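Local atomic coordinates of mundticin KS immunity protein (Enterococcus mundtii, PDB entry 2ZRR), a protein that probably protects the bacteriocin-producing bacterium Enterococcus mundtii against its own mundticin KS, as an antiparallel four-helix bundle of the enterocin A immunity family. Residues 46-51 against 99-104; 55-60 against 93-98; 66-71 against 76-81; 80-85 against 106-111. All blocks are in the same frame, centred on the assembly; numbering follows the deposited sequence.

Contact 1: 46-51 against 99-104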
loop_
_atom_site.group_PDB
_atom_site.type_symbol
_atom_site.label_atom_id
_atom_site.label_comp_id
_atom_site.label_asym_id
_atom_site.label_seq_id
_atom_site.Cartn_x
_atom_site.Cartn_y
_atom_site.Cartn_z
ATOM N N ASP A 46 1.087 -10.142 1.158
ATOM C CA ASP A 46 1.145 -11.531 1.583
ATOM C C ASP A 46 -0.190 -11.952 2.217
ATOM O O ASP A 46 -0.602 -13.111 2.136
ATOM C CB ASP A 46 2.273 -11.699 2.601
ATOM C CG ASP A 46 3.030 -13.000 2.425
ATOM O OD1 ASP A 46 4.250 -12.938 2.167
ATOM O OD2 ASP A 46 2.412 -14.084 2.548
ATOM N N ASP A 47 -0.869 -10.991 2.832
ATOM C CA ASP A 47 -2.127 -11.256 3.512
ATOM C C ASP A 47 -3.373 -11.155 2.646
ATOM O O ASP A 47 -4.329 -11.896 2.843
ATOM C CB ASP A 47 -2.273 -10.306 4.702
ATOM C CG ASP A 47 -3.185 -10.859 5.776
ATOM O OD1 ASP A 47 -4.350 -10.417 5.853
ATOM O OD2 ASP A 47 -2.734 -11.740 6.537
ATOM N N LEU A 48 -3.361 -10.235 1.693
ATOM C CA LEU A 48 -4.506 -10.015 0.820
ATOM C C LEU A 48 -5.013 -11.200 0.004
ATOM O O LEU A 48 -6.212 -11.282 -0.267
ATOM C CB LEU A 48 -4.213 -8.851 -0.124
ATOM C CG LEU A 48 -4.459 -7.475 0.491
ATOM C CD1 LEU A 48 -3.925 -6.405 -0.430
ATOM C CD2 LEU A 48 -5.950 -7.288 0.729
ATOM N N GLU A 49 -4.129 -12.107 -0.400
ATOM C CA GLU A 49 -4.556 -13.258 -1.200
ATOM C C GLU A 49 -4.919 -12.853 -2.635
ATOM O O GLU A 49 -5.683 -11.902 -2.862
ATOM C CB GLU A 49 -5.768 -13.961 -0.557
ATOM C CG GLU A 49 -7.098 -13.780 -1.332
ATOM C CD GLU A 49 -8.233 -14.674 -0.834
ATOM O OE1 GLU A 49 -9.387 -14.187 -0.748
ATOM O OE2 GLU A 49 -7.970 -15.863 -0.537
ATOM N N ILE A 50 -4.371 -13.591 -3.596
ATOM C CA ILE A 50 -4.620 -13.341 -5.010
ATOM C C ILE A 50 -6.041 -13.776 -5.333
ATOM O O ILE A 50 -6.351 -14.966 -5.325
ATOM C CB ILE A 50 -3.612 -14.119 -5.892
ATOM C CG1 ILE A 50 -2.204 -13.555 -5.673
ATOM C CG2 ILE A 50 -4.005 -14.021 -7.370
ATOM C CD1 ILE A 50 -1.088 -14.581 -5.752
ATOM N N ASP A 51 -6.907 -12.803 -5.595
ATOM C CA ASP A 51 -8.303 -13.082 -5.910
ATOM C C ASP A 51 -8.867 -11.983 -6.810
ATOM O O ASP A 51 -8.353 -10.867 -6.832
ATOM C CB ASP A 51 -9.111 -13.212 -4.609
ATOM C CG ASP A 51 -10.228 -12.194 -4.500
ATOM O OD1 ASP A 51 -11.285 -12.400 -5.133
ATOM O OD2 ASP A 51 -10.057 -11.191 -3.777
ATOM N N GLU A 99 -10.600 -5.519 9.784
ATOM C CA GLU A 99 -9.990 -4.556 10.701
ATOM C C GLU A 99 -8.466 -4.516 10.614
ATOM O O GLU A 99 -7.874 -3.449 10.458
ATOM C CB GLU A 99 -10.403 -4.866 12.142
ATOM C CG GLU A 99 -9.967 -3.815 13.159
ATOM C CD GLU A 99 -10.693 -3.947 14.491
ATOM O OE1 GLU A 99 -11.667 -4.727 14.568
ATOM O OE2 GLU A 99 -10.290 -3.270 15.463
ATOM N N ASN A 100 -7.842 -5.683 10.715
ATOM C CA ASN A 100 -6.389 -5.803 10.664
ATOM C C ASN A 100 -5.731 -5.254 9.400
ATOM O O ASN A 100 -4.623 -4.723 9.454
ATOM C CB ASN A 100 -5.988 -7.269 10.843
ATOM C CG ASN A 100 -6.124 -7.735 12.279
ATOM O OD1 ASN A 100 -5.665 -8.822 12.640
ATOM N ND2 ASN A 100 -6.760 -6.910 13.110
ATOM N N GLN A 101 -6.407 -5.380 8.264
ATOM C CA GLN A 101 -5.847 -4.895 7.010
ATOM C C GLN A 101 -5.971 -3.392 6.838
ATOM O O GLN A 101 -5.032 -2.740 6.385
ATOM C CB GLN A 101 -6.501 -5.614 5.844
ATOM C CG GLN A 101 -5.979 -7.020 5.676
ATOM C CD GLN A 101 -6.917 -7.868 4.862
ATOM O OE1 GLN A 101 -7.941 -7.380 4.389
ATOM N NE2 GLN A 101 -6.580 -9.147 4.690
ATOM N N SER A 102 -7.125 -2.837 7.195
ATOM C CA SER A 102 -7.328 -1.392 7.087
ATOM C C SER A 102 -6.388 -0.665 8.047
ATOM O O SER A 102 -5.933 0.445 7.763
ATOM C CB SER A 102 -8.768 -1.026 7.423
ATOM O OG SER A 102 -9.418 -2.125 8.019
ATOM N N LYS A 103 -6.098 -1.296 9.182
ATOM C CA LYS A 103 -5.204 -0.705 10.165
ATOM C C LYS A 103 -3.791 -0.732 9.626
ATOM O O LYS A 103 -3.001 0.170 9.898
ATOM C CB LYS A 103 -5.272 -1.470 11.489
ATOM C CG LYS A 103 -6.438 -1.051 12.384
ATOM C CD LYS A 103 -6.114 -1.260 13.857
ATOM C CE LYS A 103 -6.712 -2.560 14.379
ATOM N NZ LYS A 103 -5.657 -3.538 14.780
ATOM N N LYS A 104 -3.474 -1.773 8.861
ATOM C CA LYS A 104 -2.146 -1.896 8.262
ATOM C C LYS A 104 -2.008 -0.795 7.212
ATOM O O LYS A 104 -0.952 -0.180 7.079
ATOM C CB LYS A 104 -1.985 -3.264 7.598
ATOM C CG LYS A 104 -1.014 -4.188 8.297
ATOM C CD LYS A 104 0.334 -3.531 8.517
ATOM C CE LYS A 104 1.284 -4.465 9.249
ATOM N NZ LYS A 104 1.563 -4.032 10.647
#

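Contact 2: 55-60 against 93-98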
loop_
_atom_site.group_PDB
_atom_site.type_symbol
_atom_site.label_atom_id
_atom_site.label_comp_id
_atom_site.label_asym_id
_atom_site.label_seq_id
_atom_site.Cartn_x
_atom_site.Cartn_y
_atom_site.Cartn_z
ATOM N N GLU A 55 -7.707 -7.596 -6.751
ATOM C CA GLU A 55 -6.582 -7.501 -7.680
ATOM C C GLU A 55 -6.128 -6.052 -7.868
ATOM O O GLU A 55 -4.932 -5.763 -7.914
ATOM C CB GLU A 55 -6.945 -8.124 -9.037
ATOM C CG GLU A 55 -6.098 -9.351 -9.416
ATOM C CD GLU A 55 -4.765 -9.412 -8.671
ATOM O OE1 GLU A 55 -4.583 -10.335 -7.845
ATOM O OE2 GLU A 55 -3.897 -8.538 -8.910
ATOM N N SER A 56 -7.084 -5.138 -7.964
ATOM C CA SER A 56 -6.759 -3.730 -8.146
ATOM C C SER A 56 -5.927 -3.189 -6.987
ATOM O O SER A 56 -4.984 -2.432 -7.197
ATOM C CB SER A 56 -8.042 -2.909 -8.291
ATOM O OG SER A 56 -9.063 -3.669 -8.922
ATOM N N LEU A 57 -6.282 -3.579 -5.765
ATOM C CA LEU A 57 -5.559 -3.127 -4.575
ATOM C C LEU A 57 -4.157 -3.713 -4.536
ATOM O O LEU A 57 -3.190 -3.005 -4.269
ATOM C CB LEU A 57 -6.319 -3.526 -3.305
ATOM C CG LEU A 57 -5.784 -2.979 -1.978
ATOM C CD1 LEU A 57 -5.345 -1.525 -2.146
ATOM C CD2 LEU A 57 -6.869 -3.090 -0.915
ATOM N N ARG A 58 -4.052 -5.012 -4.798
ATOM C CA ARG A 58 -2.763 -5.684 -4.802
ATOM C C ARG A 58 -1.905 -5.048 -5.880
ATOM O O ARG A 58 -0.693 -4.926 -5.728
ATOM C CB ARG A 58 -2.937 -7.172 -5.099
ATOM C CG ARG A 58 -3.802 -7.930 -4.099
ATOM C CD ARG A 58 -3.823 -9.425 -4.411
ATOM N NE ARG A 58 -2.496 -9.921 -4.776
ATOM C CZ ARG A 58 -1.576 -10.296 -3.895
ATOM N NH1 ARG A 58 -1.846 -10.231 -2.597
ATOM N NH2 ARG A 58 -0.386 -10.717 -4.305
ATOM N N LYS A 59 -2.548 -4.642 -6.969
ATOM C CA LYS A 59 -1.851 -4.002 -8.079
ATOM C C LYS A 59 -1.175 -2.713 -7.595
ATOM O O LYS A 59 0.039 -2.549 -7.741
ATOM C CB LYS A 59 -2.844 -3.691 -9.209
ATOM C CG LYS A 59 -2.320 -3.970 -10.613
ATOM C CD LYS A 59 -2.374 -5.454 -10.959
ATOM C CE LYS A 59 -2.988 -5.660 -12.330
ATOM N NZ LYS A 59 -4.422 -5.249 -12.370
ATOM N N VAL A 60 -1.966 -1.808 -7.014
ATOM C CA VAL A 60 -1.458 -0.540 -6.489
ATOM C C VAL A 60 -0.361 -0.807 -5.472
ATOM O O VAL A 60 0.724 -0.230 -5.533
ATOM C CB VAL A 60 -2.564 0.248 -5.774
ATOM C CG1 VAL A 60 -1.963 1.453 -5.057
ATOM C CG2 VAL A 60 -3.629 0.670 -6.770
ATOM N N ASP A 93 -14.022 -2.472 -6.739
ATOM C CA ASP A 93 -14.802 -3.688 -6.604
ATOM C C ASP A 93 -15.390 -3.706 -5.203
ATOM O O ASP A 93 -16.080 -4.652 -4.815
ATOM C CB ASP A 93 -13.914 -4.913 -6.815
ATOM C CG ASP A 93 -14.223 -5.635 -8.110
ATOM O OD1 ASP A 93 -15.287 -5.358 -8.705
ATOM O OD2 ASP A 93 -13.404 -6.478 -8.532
ATOM N N GLY A 94 -15.112 -2.643 -4.452
ATOM C CA GLY A 94 -15.610 -2.540 -3.091
ATOM C C GLY A 94 -14.874 -3.492 -2.171
ATOM O O GLY A 94 -15.495 -4.225 -1.392
ATOM N N VAL A 95 -13.544 -3.484 -2.269
ATOM C CA VAL A 95 -12.705 -4.352 -1.449
ATOM C C VAL A 95 -13.137 -4.246 0.002
ATOM O O VAL A 95 -13.179 -3.151 0.567
ATOM C CB VAL A 95 -11.214 -3.959 -1.544
ATOM C CG1 VAL A 95 -10.348 -5.138 -1.144
ATOM C CG2 VAL A 95 -10.877 -3.500 -2.953
ATOM N N SER A 96 -13.473 -5.384 0.599
ATOM C CA SER A 96 -13.889 -5.403 1.993
ATOM C C SER A 96 -12.714 -5.831 2.859
ATOM O O SER A 96 -12.470 -7.025 3.057
ATOM C CB SER A 96 -15.065 -6.360 2.190
ATOM O OG SER A 96 -16.026 -5.797 3.066
ATOM N N LEU A 97 -11.980 -4.848 3.366
ATOM C CA LEU A 97 -10.821 -5.113 4.202
ATOM C C LEU A 97 -11.224 -5.367 5.643
ATOM O O LEU A 97 -12.071 -4.660 6.183
ATOM C CB LEU A 97 -9.859 -3.927 4.159
ATOM C CG LEU A 97 -9.197 -3.574 2.830
ATOM C CD1 LEU A 97 -7.953 -2.741 3.102
ATOM C CD2 LEU A 97 -8.834 -4.841 2.071
ATOM N N ASN A 98 -10.618 -6.377 6.262
ATOM C CA ASN A 98 -10.909 -6.684 7.657
ATOM C C ASN A 98 -10.181 -5.652 8.528
ATOM O O ASN A 98 -9.259 -4.981 8.059
ATOM C CB ASN A 98 -10.456 -8.110 8.001
ATOM C CG ASN A 98 -8.948 -8.293 7.905
ATOM O OD1 ASN A 98 -8.185 -7.326 7.920
ATOM N ND2 ASN A 98 -8.510 -9.548 7.813
#

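Contact 3: 66-71 against 76-81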
loop_
_atom_site.group_PDB
_atom_site.type_symbol
_atom_site.label_atom_id
_atom_site.label_comp_id
_atom_site.label_asym_id
_atom_site.label_seq_id
_atom_site.Cartn_x
_atom_site.Cartn_y
_atom_site.Cartn_z
ATOM N N LYS A 66 7.470 -1.425 -5.710
ATOM C CA LYS A 66 8.614 -1.283 -6.609
ATOM C C LYS A 66 9.041 0.182 -6.729
ATOM O O LYS A 66 10.233 0.481 -6.815
ATOM C CB LYS A 66 8.309 -1.866 -7.996
ATOM C CG LYS A 66 6.948 -1.547 -8.527
ATOM C CD LYS A 66 6.920 -1.722 -10.034
ATOM C CE LYS A 66 6.504 -0.431 -10.731
ATOM N NZ LYS A 66 6.586 0.751 -9.817
ATOM N N LYS A 67 8.079 1.100 -6.728
ATOM C CA LYS A 67 8.411 2.526 -6.802
ATOM C C LYS A 67 9.261 2.916 -5.604
ATOM O O LYS A 67 10.187 3.714 -5.736
ATOM C CB LYS A 67 7.151 3.390 -6.804
ATOM C CG LYS A 67 6.429 3.455 -8.132
ATOM C CD LYS A 67 5.278 4.444 -8.072
ATOM C CE LYS A 67 4.490 4.458 -9.373
ATOM N NZ LYS A 67 3.379 3.470 -9.364
ATOM N N LEU A 68 8.941 2.346 -4.437
ATOM C CA LEU A 68 9.683 2.629 -3.201
ATOM C C LEU A 68 11.141 2.175 -3.292
ATOM O O LEU A 68 12.063 2.869 -2.859
ATOM C CB LEU A 68 9.008 1.933 -2.006
ATOM C CG LEU A 68 7.782 2.629 -1.426
ATOM C CD1 LEU A 68 7.068 1.700 -0.465
ATOM C CD2 LEU A 68 8.209 3.902 -0.707
ATOM N N LYS A 69 11.352 0.998 -3.861
ATOM C CA LYS A 69 12.696 0.468 -3.984
ATOM C C LYS A 69 13.514 1.033 -5.136
ATOM O O LYS A 69 14.726 1.183 -5.009
ATOM C CB LYS A 69 12.630 -1.046 -4.127
ATOM C CG LYS A 69 11.541 -1.676 -3.293
ATOM C CD LYS A 69 11.418 -3.151 -3.603
ATOM C CE LYS A 69 11.791 -4.003 -2.423
ATOM N NZ LYS A 69 10.580 -4.722 -1.950
ATOM N N ASN A 70 12.863 1.362 -6.250
ATOM C CA ASN A 70 13.585 1.856 -7.427
ATOM C C ASN A 70 13.615 3.354 -7.723
ATOM O O ASN A 70 14.623 3.849 -8.231
ATOM C CB ASN A 70 13.071 1.138 -8.668
ATOM C CG ASN A 70 13.112 -0.368 -8.531
ATOM O OD1 ASN A 70 14.032 -0.927 -7.944
ATOM N ND2 ASN A 70 12.109 -1.031 -9.083
ATOM N N GLU A 71 12.529 4.066 -7.423
ATOM C CA GLU A 71 12.434 5.509 -7.687
ATOM C C GLU A 71 13.294 6.383 -6.771
ATOM O O GLU A 71 13.395 6.130 -5.582
ATOM C CB GLU A 71 10.976 5.954 -7.575
ATOM C CG GLU A 71 10.243 6.090 -8.899
ATOM C CD GLU A 71 8.787 6.504 -8.722
ATOM O OE1 GLU A 71 8.476 7.252 -7.766
ATOM O OE2 GLU A 71 7.945 6.079 -9.540
ATOM N N PRO A 76 7.499 10.541 1.402
ATOM C CA PRO A 76 6.233 11.302 1.435
ATOM C C PRO A 76 5.596 11.561 0.056
ATOM O O PRO A 76 4.375 11.517 -0.086
ATOM C CB PRO A 76 6.598 12.603 2.153
ATOM C CG PRO A 76 7.913 12.324 2.852
ATOM C CD PRO A 76 8.611 11.263 2.047
ATOM N N LEU A 77 6.421 11.822 -0.957
ATOM C CA LEU A 77 5.907 12.074 -2.306
ATOM C C LEU A 77 5.237 10.841 -2.908
ATOM O O LEU A 77 4.120 10.923 -3.433
ATOM C CB LEU A 77 7.037 12.525 -3.234
ATOM C CG LEU A 77 6.712 12.444 -4.731
ATOM C CD1 LEU A 77 5.439 13.219 -5.028
ATOM C CD2 LEU A 77 7.872 12.999 -5.529
ATOM N N VAL A 78 5.931 9.702 -2.827
ATOM C CA VAL A 78 5.435 8.430 -3.360
ATOM C C VAL A 78 4.167 7.968 -2.662
ATOM O O VAL A 78 3.214 7.554 -3.312
ATOM C CB VAL A 78 6.498 7.309 -3.218
ATOM C CG1 VAL A 78 5.830 5.945 -3.273
ATOM C CG2 VAL A 78 7.520 7.413 -4.329
ATOM N N LEU A 79 4.169 8.042 -1.334
ATOM C CA LEU A 79 3.025 7.624 -0.532
ATOM C C LEU A 79 1.819 8.541 -0.646
ATOM O O LEU A 79 0.682 8.089 -0.531
ATOM C CB LEU A 79 3.432 7.510 0.929
ATOM C CG LEU A 79 4.309 6.299 1.213
ATOM C CD1 LEU A 79 4.855 6.379 2.621
ATOM C CD2 LEU A 79 3.490 5.042 1.002
ATOM N N SER A 80 2.058 9.831 -0.844
ATOM C CA SER A 80 0.956 10.773 -0.992
ATOM C C SER A 80 0.210 10.440 -2.289
ATOM O O SER A 80 -1.022 10.520 -2.358
ATOM C CB SER A 80 1.493 12.206 -1.043
ATOM O OG SER A 80 2.267 12.499 0.109
ATOM N N ARG A 81 0.975 10.057 -3.309
ATOM C CA ARG A 81 0.423 9.691 -4.613
ATOM C C ARG A 81 -0.279 8.333 -4.521
ATOM O O ARG A 81 -1.289 8.087 -5.186
ATOM C CB ARG A 81 1.550 9.646 -5.658
ATOM C CG ARG A 81 2.036 11.038 -6.074
ATOM C CD ARG A 81 3.348 11.028 -6.859
ATOM N NE ARG A 81 3.582 12.325 -7.501
ATOM C CZ ARG A 81 4.666 12.653 -8.202
ATOM N NH1 ARG A 81 5.651 11.784 -8.375
ATOM N NH2 ARG A 81 4.763 13.864 -8.734
#

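Contact 4: 80-85 against 106-111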
loop_
_atom_site.group_PDB
_atom_site.type_symbol
_atom_site.label_atom_id
_atom_site.label_comp_id
_atom_site.label_asym_id
_atom_site.label_seq_id
_atom_site.Cartn_x
_atom_site.Cartn_y
_atom_site.Cartn_z
ATOM N N SER A 80 2.058 9.831 -0.844
ATOM C CA SER A 80 0.956 10.773 -0.992
ATOM C C SER A 80 0.210 10.440 -2.289
ATOM O O SER A 80 -1.022 10.520 -2.358
ATOM C CB SER A 80 1.493 12.206 -1.043
ATOM O OG SER A 80 2.267 12.499 0.109
ATOM N N ARG A 81 0.975 10.057 -3.309
ATOM C CA ARG A 81 0.423 9.691 -4.613
ATOM C C ARG A 81 -0.279 8.333 -4.521
ATOM O O ARG A 81 -1.289 8.087 -5.186
ATOM C CB ARG A 81 1.550 9.646 -5.658
ATOM C CG ARG A 81 2.036 11.038 -6.074
ATOM C CD ARG A 81 3.348 11.028 -6.859
ATOM N NE ARG A 81 3.582 12.325 -7.501
ATOM C CZ ARG A 81 4.666 12.653 -8.202
ATOM N NH1 ARG A 81 5.651 11.784 -8.375
ATOM N NH2 ARG A 81 4.763 13.864 -8.734
ATOM N N MET A 82 0.259 7.461 -3.677
ATOM C CA MET A 82 -0.302 6.134 -3.487
ATOM C C MET A 82 -1.587 6.222 -2.698
ATOM O O MET A 82 -2.559 5.536 -2.996
ATOM C CB MET A 82 0.686 5.250 -2.734
ATOM C CG MET A 82 0.076 3.968 -2.198
ATOM S SD MET A 82 1.212 3.062 -1.136
ATOM C CE MET A 82 0.484 1.435 -1.215
ATOM N N ASN A 83 -1.571 7.066 -1.675
ATOM C CA ASN A 83 -2.729 7.265 -0.818
ATOM C C ASN A 83 -3.945 7.519 -1.691
ATOM O O ASN A 83 -5.024 6.980 -1.448
ATOM C CB ASN A 83 -2.484 8.459 0.109
ATOM C CG ASN A 83 -3.690 8.795 0.968
ATOM O OD1 ASN A 83 -4.548 7.946 1.224
ATOM N ND2 ASN A 83 -3.758 10.045 1.422
ATOM N N ILE A 84 -3.761 8.339 -2.717
ATOM C CA ILE A 84 -4.847 8.653 -3.624
ATOM C C ILE A 84 -5.275 7.396 -4.377
ATOM O O ILE A 84 -6.461 7.063 -4.439
ATOM C CB ILE A 84 -4.409 9.737 -4.622
ATOM C CG1 ILE A 84 -4.165 11.048 -3.875
ATOM C CG2 ILE A 84 -5.469 9.927 -5.698
ATOM C CD1 ILE A 84 -5.337 11.494 -3.009
ATOM N N GLU A 85 -4.297 6.692 -4.935
ATOM C CA GLU A 85 -4.551 5.471 -5.685
ATOM C C GLU A 85 -5.345 4.412 -4.924
ATOM O O GLU A 85 -6.303 3.863 -5.456
ATOM C CB GLU A 85 -3.229 4.872 -6.142
ATOM C CG GLU A 85 -3.099 4.761 -7.635
ATOM C CD GLU A 85 -1.661 4.604 -8.063
ATOM O OE1 GLU A 85 -1.245 3.458 -8.342
ATOM O OE2 GLU A 85 -0.949 5.629 -8.117
ATOM N N LYS A 106 -3.787 2.158 7.090
ATOM C CA LYS A 106 -3.760 3.443 7.797
ATOM C C LYS A 106 -2.380 3.674 8.398
ATOM O O LYS A 106 -1.871 4.798 8.424
ATOM C CB LYS A 106 -4.822 3.461 8.905
ATOM C CG LYS A 106 -6.259 3.446 8.390
ATOM C CD LYS A 106 -7.275 3.717 9.496
ATOM C CE LYS A 106 -7.941 2.422 9.962
ATOM N NZ LYS A 106 -9.412 2.562 10.169
ATOM N N GLU A 107 -1.782 2.591 8.883
ATOM C CA GLU A 107 -0.457 2.634 9.477
ATOM C C GLU A 107 0.558 2.969 8.371
ATOM O O GLU A 107 1.620 3.546 8.622
ATOM C CB GLU A 107 -0.167 1.275 10.116
ATOM C CG GLU A 107 1.286 0.964 10.395
ATOM C CD GLU A 107 1.469 -0.458 10.906
ATOM O OE1 GLU A 107 2.623 -0.869 11.177
ATOM O OE2 GLU A 107 0.444 -1.166 11.036
ATOM N N LEU A 108 0.216 2.616 7.136
ATOM C CA LEU A 108 1.087 2.898 6.005
ATOM C C LEU A 108 1.032 4.396 5.707
ATOM O O LEU A 108 2.071 5.059 5.633
ATOM C CB LEU A 108 0.642 2.092 4.778
ATOM C CG LEU A 108 1.413 2.279 3.467
ATOM C CD1 LEU A 108 2.888 1.920 3.640
ATOM C CD2 LEU A 108 0.772 1.414 2.412
ATOM N N MET A 109 -0.179 4.926 5.551
ATOM C CA MET A 109 -0.368 6.352 5.273
ATOM C C MET A 109 0.227 7.205 6.395
ATOM O O MET A 109 0.777 8.280 6.157
ATOM C CB MET A 109 -1.858 6.667 5.124
ATOM C CG MET A 109 -2.352 6.704 3.691
ATOM S SD MET A 109 -1.775 5.310 2.679
ATOM C CE MET A 109 -0.575 6.131 1.620
ATOM N N SER A 110 0.114 6.709 7.621
ATOM C CA SER A 110 0.638 7.402 8.788
ATOM C C SER A 110 2.140 7.635 8.711
ATOM O O SER A 110 2.667 8.466 9.446
ATOM C CB SER A 110 0.336 6.608 10.059
ATOM O OG SER A 110 1.540 6.176 10.683
ATOM N N ILE A 111 2.841 6.898 7.854
ATOM C CA ILE A 111 4.282 7.090 7.744
ATOM C C ILE A 111 4.511 8.460 7.122
ATOM O O ILE A 111 5.447 9.180 7.494
ATOM C CB ILE A 111 4.944 6.002 6.880
ATOM C CG1 ILE A 111 4.952 4.683 7.645
ATOM C CG2 ILE A 111 6.379 6.392 6.553
ATOM C CD1 ILE A 111 5.399 3.503 6.820
#

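Contact 1: 46-51 against 99-104
D47 and Q101 join the first and last helices of an antiparallel four-helix bundle, near the C-terminal end of helix 33-48 and the first turn of helix 99-109. The contact has a closely held polar part and a looser touch of a methyl on the amide oxygen, on the buried side. The polar part is a single hydrogen bond. Q101 NE2 donates a hydrogen bond to D47 OD1 at 2.8 Å, and the N-H...O angle of 170° makes it almost straight. The oxygen lies in the plane of the Q101 amide, while the carboxylate plane is turned 79° from it. Q101 gets there with a chain extended beyond CG. D47 is exposed, so this bond sits on the solvent side of the bundle.

On the inner side L48 is buried, and its CD2 lies 4.2 Å from Q101 OE1. L48 also packs on R58 and L61 of helix 55-70. After L48 the chain leaves the helix at E49, which has a positive phi of 72°. On the other helix, the Q101 backbone N is capped by the side chain of N98. The carboxylate oxygen D47 OD1 is met by Q101 NE2 nearly head-on, close to the direction of its own C-O bond.

Contact 2: 55-60 against 93-98
L57 carries this contact through one methyl group, CD2, which meets two side chains of the 93-98 loop. It lies 4.0 Å from V95 CG1 and also 4.0 Å from L97 CD2. The second methyl of L97 is only a little farther, with CD1 at 4.2 Å from L57 CD2. L57 and L97 meet tip to tip, whereas V95 comes at a slant. All of this is apolar packing at ordinary van der Waals distance.

The torsions account for the meeting point. L57 has CG anti to its backbone N (chi1 -173°), with the side chain directed across to the loop. V95 CG1, the branch that touches, is likewise anti to its backbone nitrogen. The loop is not a regular strand, yet the first side-chain bonds of V95 and L97 both point toward the helix. N98, just after L97, is the N-cap of helix 99-109, so the touching part of the loop runs straight into the start of that helix.

Farther out, L57 and L97 both pack on I90 of helix 75-90, and L57 also reaches I86. L97 touches L48 of helix 33-48 as well. The loop therefore lies against one end of the bundle, tied to helices 33-48, 55-70 and 75-90.

Contact 3: 66-71 against 76-81
V78 uses both of its methyl groups, one on L68 of helix 55-70 and the other on E71 just past the end of that helix. The segments lie on two successive helices, 55-70 and 75-90, close to the short turn that joins them. The pair forms a helical hairpin, one edge of the antiparallel four-helix bundle.

The apolar contact is V78 CG1 against L68 CD2, 4.1 Å apart. Both residues are buried, and their side chains meet at a slant. L68 has CG anti to the carbonyl carbon (chi1 -80°), which lets a methyl approach V78 although its first side-chain bond runs past the other helix. V78 also packs on Y64 and T73, and L68 on E38 and I41 of helix 33-48. This part of the hairpin thus belongs to the core shared with the first helix.

The mixed contact is between a carboxylate oxygen and a methyl. E71 OE1 lies 3.6 Å from V78 CG2. The E71 chain is extended beyond CG, with chi2 at 179°, and this carries the carboxylate across to the valine. The same OE1 is hydrogen-bonded to T73 OG1 in the turn, its stronger partner. E71 is also the first residue after helix 55-70 to leave helical geometry.

Charge acts here at longer range. E71 OE1 and R81 NH1 are 5.4 Å apart, not in contact, and their opposite charges may attract weakly. The chemistry implies a contact that rests on one buried apolar pair, edged by a carboxylate that is probably oriented by its hydrogen bond to T73.

Contact 4: 80-85 against 106-111
M109 lays its terminal methyl over the backbone and CB of N83. Its CE is 3.4 Å from N83 CB and 3.4 Å from N83 CA, so the fit is close. The thioether chain is bent at both chi2 (46°) and chi3 (-108°), and this folds the tip of M109 back onto the facing helix. Nearer the base of the side chain, M109 CG lies 3.5 Å from N83 OD1 and beside the amide carbon of N83. The N83 side chain crosses the methionine at a slant. N83 has its CG anti to its own backbone N (chi1 176°), which sets the amide beside M109 CG. The CA atoms of N83 and M109 are the nearest across the two segments, at 6.6 Å.

M82, the neighbour of N83, works on the inner side. Its chain is extended beyond CG, and its side chain crosses that of L108 at about a right angle. M82 CE is 3.6 Å from L108 CD2, and the sulfur SD is 3.9 Å from the same methyl. Both residues are buried.

The segments lie on helix 75-90 and at the C-terminal part of helix 99-109, the last two helices of the antiparallel four-helix bundle. M82 also packs on L61 and Y64 of helix 55-70, and L108 on I41 of helix 33-48. The M82-L108 pair therefore lies where all four helices come together. N83 and M109 are partly exposed and flank this core. M109 CE also comes within 4.4 Å of M82 CG, a looser touch.

How the contacts relate
Three contacts join helices of one antiparallel bundle; contact 2 sets the loop before the last helix against helix 55-70. Contact 1 joins the first helix to the last and encloses contacts 2 and 3 along the chain. Contact 4 crosses contacts 1 and 2 along the chain, their segments alternating. Contacts 1 and 2 lie at one end, their centres 9 Å apart, and touch through R58. Contact 3 is on the opposite side of the chain's centre, its centre about 20 Å from that of contact 1. Contact 4 lies between, its centre about 10 Å from that of contact 3, with which it shares S80 and R81. Together they sample both ends and the middle of the bundle.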